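Cytochrome c family protein (Geobacter sulfurreducens, PDB 3OUE) probably transfers electrons through a chain of c-type hemes, this chain being the C-terminal six-heme part of a longer dodecaheme cytochrome linked to iron reduction. Local coordinates at residues A[15-20]-A[76-81]; A[83-88]-A[96-101]; A[114-119]-A[133-138]. All coordinates share one frame; numbering follows the deposited sequence.

Contact 1 (A[15-20]-A[76-81]). With HEC (heme c), chain F.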
# COMPACT_ATOMS: atom_id res chain seq x y z
N ALA A 15 -1.57 10.43 0.07
CA ALA A 15 -2.95 10.07 -0.18
C ALA A 15 -3.67 10.09 1.17
O ALA A 15 -3.15 9.58 2.16
CB ALA A 15 -3.03 8.69 -0.79
N ASP A 16 -4.87 10.67 1.20
CA ASP A 16 -5.62 10.74 2.44
C ASP A 16 -5.95 9.37 3.02
O ASP A 16 -6.04 8.38 2.30
CB ASP A 16 -6.94 11.50 2.25
CG ASP A 16 -6.72 12.91 1.73
OD1 ASP A 16 -5.74 13.56 2.14
OD2 ASP A 16 -7.56 13.36 0.92
N ALA A 17 -6.13 9.35 4.34
CA ALA A 17 -6.47 8.14 5.06
C ALA A 17 -7.87 8.32 5.67
O ALA A 17 -8.35 9.45 5.81
CB ALA A 17 -5.45 7.87 6.16
N ALA A 18 -8.51 7.21 6.01
CA ALA A 18 -9.84 7.26 6.60
C ALA A 18 -9.96 6.31 7.78
O ALA A 18 -9.26 5.30 7.85
CB ALA A 18 -10.88 6.92 5.55
N PHE A 19 -10.84 6.66 8.71
CA PHE A 19 -11.09 5.83 9.89
C PHE A 19 -12.60 5.73 10.04
O PHE A 19 -13.30 6.74 10.01
CB PHE A 19 -10.52 6.47 11.15
CG PHE A 19 -10.96 5.80 12.42
CD1 PHE A 19 -10.42 4.57 12.79
CD2 PHE A 19 -11.93 6.37 13.23
CE1 PHE A 19 -10.84 3.92 13.94
CE2 PHE A 19 -12.36 5.74 14.38
CZ PHE A 19 -11.82 4.51 14.74
N SER A 20 -13.11 4.51 10.19
CA SER A 20 -14.54 4.31 10.33
C SER A 20 -14.92 4.08 11.78
O SER A 20 -14.52 3.09 12.38
CB SER A 20 -15.01 3.10 9.52
OG SER A 20 -16.41 2.93 9.67
N LYS A 76 -5.87 -0.33 2.64
CA LYS A 76 -6.98 -0.57 3.55
C LYS A 76 -7.38 0.71 4.29
O LYS A 76 -8.55 0.93 4.58
CB LYS A 76 -6.64 -1.68 4.54
CG LYS A 76 -6.53 -3.04 3.87
CD LYS A 76 -6.40 -4.16 4.88
CE LYS A 76 -6.48 -5.51 4.18
NZ LYS A 76 -6.52 -6.63 5.15
N CYS A 77 -6.39 1.54 4.59
CA CYS A 77 -6.63 2.80 5.28
C CYS A 77 -6.48 3.97 4.32
O CYS A 77 -7.11 5.01 4.51
CB CYS A 77 -5.65 2.95 6.44
SG CYS A 77 -5.66 1.60 7.66
N HIS A 78 -5.64 3.80 3.30
CA HIS A 78 -5.41 4.85 2.31
C HIS A 78 -6.08 4.51 0.98
O HIS A 78 -5.46 3.92 0.10
CB HIS A 78 -3.91 5.04 2.07
CG HIS A 78 -3.18 5.67 3.22
ND1 HIS A 78 -3.10 7.02 3.44
CD2 HIS A 78 -2.45 5.09 4.21
CE1 HIS A 78 -2.34 7.22 4.53
NE2 HIS A 78 -1.92 6.07 5.03
N PRO A 79 -7.35 4.89 0.82
CA PRO A 79 -8.09 4.60 -0.42
C PRO A 79 -7.27 4.81 -1.69
O PRO A 79 -7.32 3.98 -2.61
CB PRO A 79 -9.28 5.56 -0.34
CG PRO A 79 -9.54 5.62 1.14
CD PRO A 79 -8.15 5.73 1.73
N GLY A 80 -6.52 5.90 -1.74
CA GLY A 80 -5.71 6.20 -2.92
C GLY A 80 -4.50 5.31 -3.09
O GLY A 80 -3.90 5.29 -4.17
N LEU A 81 -4.12 4.58 -2.04
CA LEU A 81 -2.97 3.69 -2.12
C LEU A 81 -3.40 2.25 -2.41
O LEU A 81 -2.68 1.31 -2.09
CB LEU A 81 -2.17 3.74 -0.82
CG LEU A 81 -1.48 5.07 -0.50
CD1 LEU A 81 -0.69 4.95 0.79
CD2 LEU A 81 -0.56 5.45 -1.64
FE HEC F . -0.62 5.67 6.45
CHA HEC F . -0.44 8.92 7.52
CHB HEC F . 1.78 6.25 4.09
CHC HEC F . -0.40 2.26 5.80
CHD HEC F . -3.24 5.12 8.55
NA HEC F . 0.44 7.23 5.94
C1A HEC F . 0.48 8.47 6.57
C2A HEC F . 1.53 9.30 5.99
C3A HEC F . 2.11 8.60 4.98
C4A HEC F . 1.40 7.32 4.92
CMA HEC F . 3.30 9.06 4.14
CAA HEC F . 1.95 10.68 6.49
CBA HEC F . 2.84 10.60 7.72
CGA HEC F . 4.13 9.86 7.46
O1A HEC F . 4.83 10.24 6.48
O2A HEC F . 4.45 8.91 8.21
NB HEC F . 0.44 4.51 5.22
C1B HEC F . 1.33 4.92 4.24
C2B HEC F . 1.91 3.76 3.54
C3B HEC F . 1.38 2.65 4.11
C4B HEC F . 0.46 3.12 5.13
CMB HEC F . 2.93 3.80 2.40
CAB HEC F . 1.67 1.17 3.79
CBB HEC F . 3.14 0.79 3.63
NC HEC F . -1.59 4.06 7.02
C1C HEC F . -1.38 2.71 6.67
C2C HEC F . -2.29 1.82 7.35
C3C HEC F . -3.14 2.64 8.08
C4C HEC F . -2.68 4.02 7.90
CMC HEC F . -2.27 0.29 7.30
CAC HEC F . -4.41 2.21 8.82
CBC HEC F . -4.15 1.19 9.91
ND HEC F . -1.69 6.81 7.67
C1D HEC F . -2.79 6.43 8.43
C2D HEC F . -3.34 7.58 9.16
C3D HEC F . -2.52 8.63 8.89
C4D HEC F . -1.50 8.15 7.98
CMD HEC F . -4.60 7.64 10.00
CAD HEC F . -2.62 10.03 9.48
CBD HEC F . -2.23 10.01 10.95
CGD HEC F . -2.36 11.37 11.60
O1D HEC F . -2.20 11.46 12.83
O2D HEC F . -2.62 12.36 10.88
O HOH W 1 -6.50 8.20 -0.27
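Ala15 and Asp16 turn their carbonyls to the imidazole of His78, and two backbone oxygens share one N-H. The firmer hydrogen bond runs from His78 ND1 to Ala15 O at 2.9 Å. Ala15 O receives it from above its carbonyl plane, 42° out. A second, weak bond joins His78 ND1 to Asp16 O at 3.4 Å. Backbone pairs with backbone once: Ala18 N donates to Cys77 O at 3.0 Å. A water bridges the segments, donating to Asp16 O and accepting from Gly80 N.

His78 NE2 binds the heme iron at 2.0 Å, and Met49 SD is the other axial ligand. Cys77 SG is covalently joined to CAC of the same heme. Cys74, Cys77 and His78 form the CXXCH heme-attachment motif of c-type cytochromes, here in a cytochrome c7-type domain. The ND1 bonds limit rotation of the ring about its bond to iron, and would make the histidine a somewhat stronger electron donor.

The methyl of Ala17 sits over one face of the His78 ring, 3.9 Å from CB to the centroid, a CH-pi contact. The same CB reaches C2D of the heme. Ala15 CB packs on Leu81 CG at 3.9 Å. With CG set opposite the carbonyl carbon (chi1 -66°), Leu81 sends CD1 down to the porphyrin near C2B.

Contact 2 (A[83-88]-A[96-101]); sequences PAKLTY and YFDHDI. With HEC (heme c), chain G.
Tyr96 pairs with Thr87 in a beta hairpin whose strands, 86-90 and 93-97, run antiparallel. The two residues form a non-hydrogen-bonded pair. Thr87 OG1 meets the edge of the Tyr96 ring, 3.6 Å from CD2, and the two side chains lie alongside each other. The extended Lys85 chain runs past the same ring. Its NZ is too far away for more than a weak cation-pi attraction.

Phe97 is opposite Leu86 in the hydrogen-bonded pair. Leu86 N donates to Phe97 O at 2.8 Å, and Phe97 N returns a bond to Leu86 O. Both side chains leave on the heme side of the hairpin. Phe97 CG is anti to its backbone nitrogen (chi1 173°), which carries the ring to the porphyrin, with CZ 3.5 Å from CHD. Leu86 CD1 touches Phe97 CD2 and also the heme at CAD. Beside them, Tyr88 sets its ring edge against Phe97 CB and its hydroxyl donates to the heme propionate oxygen O1D.

Asp98 is the N-cap of helix 99-103, its OD2 taking the N-H of Ile101.

His99, first in that helix, binds the heme iron through NE2, with His112 as the other axial ligand. Its imidazole is sandwiched. Phe97 CE2 lies over the centre of one face, and Pro83 CB covers the other in a CH-pi contact 3.6 Å from the centroid. Ring rotation is further held by His99 ND1, which donates nearly straight (162°) to Ala84 O, 2.7 Å away and close to the ring plane.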
# COMPACT_ATOMS: atom_id res chain seq x y z
N PRO A 83 -3.82 -1.07 -4.30
CA PRO A 83 -3.10 -1.77 -5.37
C PRO A 83 -4.10 -2.26 -6.42
O PRO A 83 -5.11 -2.88 -6.08
CB PRO A 83 -2.41 -2.90 -4.63
CG PRO A 83 -3.40 -3.23 -3.55
CD PRO A 83 -3.83 -1.86 -3.06
N ALA A 84 -3.83 -1.97 -7.69
CA ALA A 84 -4.73 -2.39 -8.76
C ALA A 84 -3.97 -2.97 -9.94
O ALA A 84 -2.74 -2.95 -9.96
CB ALA A 84 -5.57 -1.20 -9.21
N LYS A 85 -4.71 -3.47 -10.92
CA LYS A 85 -4.10 -4.03 -12.12
C LYS A 85 -3.61 -2.88 -12.98
O LYS A 85 -4.39 -2.00 -13.35
CB LYS A 85 -5.10 -4.88 -12.91
CG LYS A 85 -4.48 -5.54 -14.13
CD LYS A 85 -5.46 -6.44 -14.87
CE LYS A 85 -4.78 -7.12 -16.05
NZ LYS A 85 -5.75 -7.91 -16.88
N LEU A 86 -2.31 -2.88 -13.29
CA LEU A 86 -1.71 -1.81 -14.09
C LEU A 86 -1.55 -2.16 -15.56
O LEU A 86 -1.27 -3.31 -15.92
CB LEU A 86 -0.35 -1.44 -13.51
CG LEU A 86 -0.31 -1.06 -12.03
CD1 LEU A 86 1.10 -0.66 -11.66
CD2 LEU A 86 -1.27 0.09 -11.76
N THR A 87 -1.72 -1.16 -16.42
CA THR A 87 -1.58 -1.33 -17.86
C THR A 87 -0.57 -0.31 -18.41
O THR A 87 -0.74 0.89 -18.22
CB THR A 87 -2.93 -1.10 -18.58
OG1 THR A 87 -3.87 -2.10 -18.17
CG2 THR A 87 -2.74 -1.18 -20.09
N TYR A 88 0.47 -0.80 -19.07
CA TYR A 88 1.47 0.10 -19.63
C TYR A 88 1.33 0.16 -21.14
O TYR A 88 1.08 -0.86 -21.79
CB TYR A 88 2.89 -0.36 -19.29
CG TYR A 88 3.18 -0.42 -17.82
CD1 TYR A 88 2.67 -1.45 -17.03
CD2 TYR A 88 3.97 0.55 -17.20
CE1 TYR A 88 2.93 -1.51 -15.67
CE2 TYR A 88 4.24 0.49 -15.84
CZ TYR A 88 3.71 -0.54 -15.08
OH TYR A 88 3.96 -0.60 -13.73
N TYR A 96 1.09 -5.59 -18.99
CA TYR A 96 0.34 -5.50 -17.75
C TYR A 96 1.08 -5.94 -16.50
O TYR A 96 2.09 -6.65 -16.56
CB TYR A 96 -0.94 -6.33 -17.87
CG TYR A 96 -1.65 -6.22 -19.20
CD1 TYR A 96 -1.30 -7.04 -20.27
CD2 TYR A 96 -2.68 -5.30 -19.39
CE1 TYR A 96 -1.97 -6.96 -21.50
CE2 TYR A 96 -3.35 -5.20 -20.60
CZ TYR A 96 -2.99 -6.03 -21.65
OH TYR A 96 -3.67 -5.95 -22.85
N PHE A 97 0.54 -5.51 -15.36
CA PHE A 97 1.07 -5.89 -14.07
C PHE A 97 -0.09 -6.08 -13.10
O PHE A 97 -0.78 -5.13 -12.76
CB PHE A 97 2.01 -4.85 -13.48
CG PHE A 97 2.42 -5.18 -12.07
CD1 PHE A 97 3.33 -6.21 -11.83
CD2 PHE A 97 1.82 -4.56 -11.00
CE1 PHE A 97 3.61 -6.62 -10.54
CE2 PHE A 97 2.10 -4.96 -9.69
CZ PHE A 97 3.00 -6.00 -9.47
N ASP A 98 -0.29 -7.32 -12.66
CA ASP A 98 -1.37 -7.64 -11.74
C ASP A 98 -0.89 -7.70 -10.29
O ASP A 98 -0.12 -8.59 -9.92
CB ASP A 98 -1.98 -9.00 -12.10
CG ASP A 98 -3.30 -9.25 -11.39
OD1 ASP A 98 -4.35 -8.85 -11.94
OD2 ASP A 98 -3.29 -9.82 -10.27
N HIS A 99 -1.34 -6.75 -9.48
CA HIS A 99 -0.97 -6.70 -8.07
C HIS A 99 -1.46 -7.94 -7.32
O HIS A 99 -0.71 -8.58 -6.59
CB HIS A 99 -1.56 -5.47 -7.38
CG HIS A 99 -0.65 -4.29 -7.32
ND1 HIS A 99 -0.70 -3.23 -8.19
CD2 HIS A 99 0.32 -3.98 -6.42
CE1 HIS A 99 0.21 -2.32 -7.80
NE2 HIS A 99 0.86 -2.73 -6.73
N ASP A 100 -2.74 -8.26 -7.49
CA ASP A 100 -3.34 -9.39 -6.81
C ASP A 100 -2.54 -10.68 -6.89
O ASP A 100 -2.32 -11.34 -5.88
CB ASP A 100 -4.76 -9.62 -7.32
CG ASP A 100 -5.69 -8.46 -6.98
OD1 ASP A 100 -6.82 -8.41 -7.51
OD2 ASP A 100 -5.30 -7.60 -6.16
N ILE A 101 -2.09 -11.04 -8.09
CA ILE A 101 -1.32 -12.26 -8.24
C ILE A 101 -0.03 -12.19 -7.42
O ILE A 101 0.35 -13.17 -6.78
CB ILE A 101 -0.98 -12.53 -9.72
CG1 ILE A 101 -2.28 -12.69 -10.52
CG2 ILE A 101 -0.15 -13.79 -9.83
CD1 ILE A 101 -2.10 -12.95 -12.02
FE HEC G . 2.39 -1.82 -5.78
CHA HEC G . 2.31 0.69 -8.19
CHB HEC G . 0.19 -0.04 -3.86
CHC HEC G . 2.43 -4.28 -3.33
CHD HEC G . 4.61 -3.58 -7.58
NA HEC G . 1.47 -0.07 -5.98
C1A HEC G . 1.50 0.83 -7.06
C2A HEC G . 0.61 1.97 -6.83
C3A HEC G . 0.06 1.76 -5.61
C4A HEC G . 0.59 0.52 -5.09
CMA HEC G . -1.05 2.61 -5.01
CAA HEC G . 0.18 3.11 -7.78
CBA HEC G . -0.66 2.56 -8.93
CGA HEC G . -1.81 1.69 -8.45
O1A HEC G . -2.89 2.24 -8.13
O2A HEC G . -1.64 0.45 -8.38
NB HEC G . 1.55 -2.08 -3.99
C1B HEC G . 0.65 -1.22 -3.34
C2B HEC G . 0.24 -1.75 -2.05
C3B HEC G . 0.83 -3.00 -1.95
C4B HEC G . 1.65 -3.16 -3.11
CMB HEC G . -0.61 -1.04 -0.99
CAB HEC G . 0.63 -4.08 -0.90
CBB HEC G . -0.80 -4.32 -0.40
NC HEC G . 3.29 -3.55 -5.51
C1C HEC G . 3.23 -4.45 -4.45
C2C HEC G . 4.13 -5.58 -4.65
C3C HEC G . 4.77 -5.34 -5.81
C4C HEC G . 4.22 -4.12 -6.37
CMC HEC G . 4.29 -6.82 -3.77
CAC HEC G . 5.98 -6.11 -6.37
CBC HEC G . 5.78 -7.57 -6.67
ND HEC G . 3.26 -1.50 -7.50
C1D HEC G . 4.15 -2.37 -8.12
C2D HEC G . 4.54 -1.84 -9.42
C3D HEC G . 3.97 -0.62 -9.55
C4D HEC G . 3.14 -0.42 -8.39
CMD HEC G . 5.37 -2.55 -10.48
CAD HEC G . 4.25 0.31 -10.72
CBD HEC G . 5.23 1.43 -10.41
CGD HEC G . 5.66 2.20 -11.64
O1D HEC G . 4.90 2.24 -12.63
O2D HEC G . 6.77 2.78 -11.62

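Contact 3 (A[114-119]-A[133-138]); sequences KVFKYR and GKSCGV. With HEC (heme c), chain G.
The backbones of 114-119 and 133-138 keep well apart, with Val115 CA and Ser135 CA 6.5 Å from each other and no hydrogen bond between the segments. Two side chains of 114-119 reach across to make the join.

Val115 lies against Val138. The two side chains run antiparallel past one another, with Val115 CG1 3.9 Å from Val138 CG2. The same CG1 passes near Ser135 O. Val115 puts CG1 anti to its backbone nitrogen (chi1 -172°), and this branch does the touching.

Phe116 carries the other half. Its ring edge faces the second segment: Phe116 CE2 is 3.7 Å from Ser135 OG, and Phe116 CZ is 4.0 Å from Cys136 N. Ser135 OG lies in the ring plane. One face of the ring is covered near its rim by Val115 CG1. The opposite face rests on the heme methyl CMD, which sits over the ring centre, 3.3 Å above the plane. The ring is thus wedged between a valine and a heme substituent.

Both segments belong to a cytochrome c7-type domain. Segment 114-119 continues from the CXXCH motif of this heme, and Phe116 O accepts from ND1 of its axial ligand His112. Gly133, with positive phi, closes helix 127-131 in a Schellman motif. From there the chain enters the next heme-attachment motif, where Cys136 SG is covalently joined to a different heme.

The contact is small and mostly van der Waals, with polar atoms touching but no hydrogen bond across. Shape and packing around Phe116, rather than directed bonds, therefore set how these two heme-binding loops meet.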
# COMPACT_ATOMS: atom_id res chain seq x y z
N LYS A 114 11.94 0.43 -2.37
CA LYS A 114 13.24 0.14 -2.96
C LYS A 114 13.16 -0.14 -4.46
O LYS A 114 14.01 0.32 -5.23
CB LYS A 114 13.91 -1.05 -2.28
CG LYS A 114 14.27 -0.82 -0.82
CD LYS A 114 15.18 -1.92 -0.29
CE LYS A 114 14.53 -3.29 -0.37
NZ LYS A 114 15.42 -4.36 0.18
N VAL A 115 12.16 -0.89 -4.88
CA VAL A 115 12.02 -1.21 -6.30
C VAL A 115 11.07 -0.27 -7.03
O VAL A 115 11.44 0.30 -8.05
CB VAL A 115 11.52 -2.65 -6.50
CG1 VAL A 115 11.59 -3.00 -7.97
CG2 VAL A 115 12.37 -3.61 -5.68
N PHE A 116 9.86 -0.10 -6.51
CA PHE A 116 8.90 0.80 -7.14
C PHE A 116 8.31 1.78 -6.14
O PHE A 116 8.27 1.52 -4.93
CB PHE A 116 7.74 0.04 -7.77
CG PHE A 116 8.16 -1.13 -8.61
CD1 PHE A 116 8.19 -2.41 -8.07
CD2 PHE A 116 8.50 -0.96 -9.95
CE1 PHE A 116 8.56 -3.51 -8.86
CE2 PHE A 116 8.86 -2.04 -10.74
CZ PHE A 116 8.89 -3.32 -10.20
N LYS A 117 7.86 2.91 -6.67
CA LYS A 117 7.22 3.93 -5.86
C LYS A 117 5.74 3.65 -5.98
O LYS A 117 5.31 2.94 -6.89
CB LYS A 117 7.51 5.33 -6.42
CG LYS A 117 8.93 5.84 -6.24
CD LYS A 117 9.01 7.28 -6.74
CE LYS A 117 10.39 7.89 -6.51
NZ LYS A 117 10.43 9.31 -6.99
N TYR A 118 4.94 4.21 -5.07
CA TYR A 118 3.50 4.02 -5.12
C TYR A 118 2.91 4.94 -6.18
O TYR A 118 1.88 5.57 -5.96
CB TYR A 118 2.86 4.32 -3.76
CG TYR A 118 3.27 3.37 -2.65
CD1 TYR A 118 4.34 3.67 -1.81
CD2 TYR A 118 2.59 2.18 -2.44
CE1 TYR A 118 4.72 2.80 -0.79
CE2 TYR A 118 2.96 1.30 -1.42
CZ TYR A 118 4.02 1.62 -0.60
OH TYR A 118 4.40 0.74 0.39
N ARG A 119 3.57 5.02 -7.33
CA ARG A 119 3.10 5.88 -8.41
C ARG A 119 3.55 5.32 -9.76
O ARG A 119 4.74 5.27 -10.06
CB ARG A 119 3.66 7.30 -8.22
CG ARG A 119 3.15 8.33 -9.23
CD ARG A 119 4.24 8.77 -10.20
NE ARG A 119 5.45 9.25 -9.52
CZ ARG A 119 6.50 9.78 -10.14
NH1 ARG A 119 6.51 9.90 -11.46
NH2 ARG A 119 7.55 10.17 -9.43
N GLY A 133 18.64 -6.38 -14.38
CA GLY A 133 18.20 -6.41 -12.99
C GLY A 133 17.30 -5.30 -12.50
O GLY A 133 16.94 -5.29 -11.33
N LYS A 134 16.93 -4.36 -13.37
CA LYS A 134 16.04 -3.26 -12.98
C LYS A 134 14.55 -3.58 -13.16
O LYS A 134 14.18 -4.48 -13.91
CB LYS A 134 16.37 -1.99 -13.77
CG LYS A 134 17.48 -1.12 -13.19
CD LYS A 134 18.85 -1.71 -13.43
CE LYS A 134 19.94 -0.79 -12.88
NZ LYS A 134 21.32 -1.32 -13.14
N SER A 135 13.70 -2.80 -12.48
CA SER A 135 12.26 -2.97 -12.56
C SER A 135 11.87 -4.44 -12.31
O SER A 135 12.39 -5.07 -11.38
CB SER A 135 11.78 -2.48 -13.94
OG SER A 135 10.38 -2.48 -14.05
N CYS A 136 10.97 -4.99 -13.12
CA CYS A 136 10.55 -6.38 -12.95
C CYS A 136 11.77 -7.30 -12.93
O CYS A 136 11.77 -8.33 -12.24
CB CYS A 136 9.64 -6.82 -14.10
SG CYS A 136 8.38 -5.59 -14.59
N GLY A 137 12.80 -6.93 -13.69
CA GLY A 137 14.01 -7.72 -13.77
C GLY A 137 14.70 -8.03 -12.45
O GLY A 137 15.56 -8.91 -12.40
N VAL A 138 14.34 -7.30 -11.40
CA VAL A 138 14.93 -7.52 -10.08
C VAL A 138 14.63 -8.95 -9.65
O VAL A 138 15.45 -9.58 -8.98
CB VAL A 138 14.36 -6.55 -9.01
CG1 VAL A 138 15.03 -6.80 -7.67
CG2 VAL A 138 14.58 -5.10 -9.43
FE HEC G . 2.39 -1.82 -5.78
CHA HEC G . 2.31 0.69 -8.19
CHB HEC G . 0.19 -0.04 -3.86
CHC HEC G . 2.43 -4.28 -3.33
CHD HEC G . 4.61 -3.58 -7.58
NA HEC G . 1.47 -0.07 -5.98
C1A HEC G . 1.50 0.83 -7.06
C2A HEC G . 0.61 1.97 -6.83
C3A HEC G . 0.06 1.76 -5.61
C4A HEC G . 0.59 0.52 -5.09
CMA HEC G . -1.05 2.61 -5.01
CAA HEC G . 0.18 3.11 -7.78
CBA HEC G . -0.66 2.56 -8.93
CGA HEC G . -1.81 1.69 -8.45
O1A HEC G . -2.89 2.24 -8.13
O2A HEC G . -1.64 0.45 -8.38
NB HEC G . 1.55 -2.08 -3.99
C1B HEC G . 0.65 -1.22 -3.34
C2B HEC G . 0.24 -1.75 -2.05
C3B HEC G . 0.83 -3.00 -1.95
C4B HEC G . 1.65 -3.16 -3.11
CMB HEC G . -0.61 -1.04 -0.99
CAB HEC G . 0.63 -4.08 -0.90
CBB HEC G . -0.80 -4.32 -0.40
NC HEC G . 3.29 -3.55 -5.51
C1C HEC G . 3.23 -4.45 -4.45
C2C HEC G . 4.13 -5.58 -4.65
C3C HEC G . 4.77 -5.34 -5.81
C4C HEC G . 4.22 -4.12 -6.37
CMC HEC G . 4.29 -6.82 -3.77
CAC HEC G . 5.98 -6.11 -6.37
CBC HEC G . 5.78 -7.57 -6.67
ND HEC G . 3.26 -1.50 -7.50
C1D HEC G . 4.15 -2.37 -8.12
C2D HEC G . 4.54 -1.84 -9.42
C3D HEC G . 3.97 -0.62 -9.55
C4D HEC G . 3.14 -0.42 -8.39
CMD HEC G . 5.37 -2.55 -10.48
CAD HEC G . 4.25 0.31 -10.72
CBD HEC G . 5.23 1.43 -10.41
CGD HEC G . 5.66 2.20 -11.64
O1D HEC G . 4.90 2.24 -12.63
O2D HEC G . 6.77 2.78 -11.62

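All three contacts are partly buried, with buried residues toward the hemes. Contacts 1 and 2 each hold a heme ligand by backbone carbonyl: two in contact 1, from residues 15 and 16 beside the strand paired with 7-9, and a single one in contact 2, from the chain leading into a hairpin. Contact 2 has more paired backbone and a larger buried surface. Contact 3 joins loops, is the smallest and has no hydrogen bond between its segments. Contacts 2 and 3 share one heme: 96-101 gives an axial histidine, while Phe116 and Tyr118 pack on it. Contact 1 serves another heme in the other cytochrome c7-like half of the chain. Leu81 CD2 still touches Tyr118 CB, 4.2 Å apart.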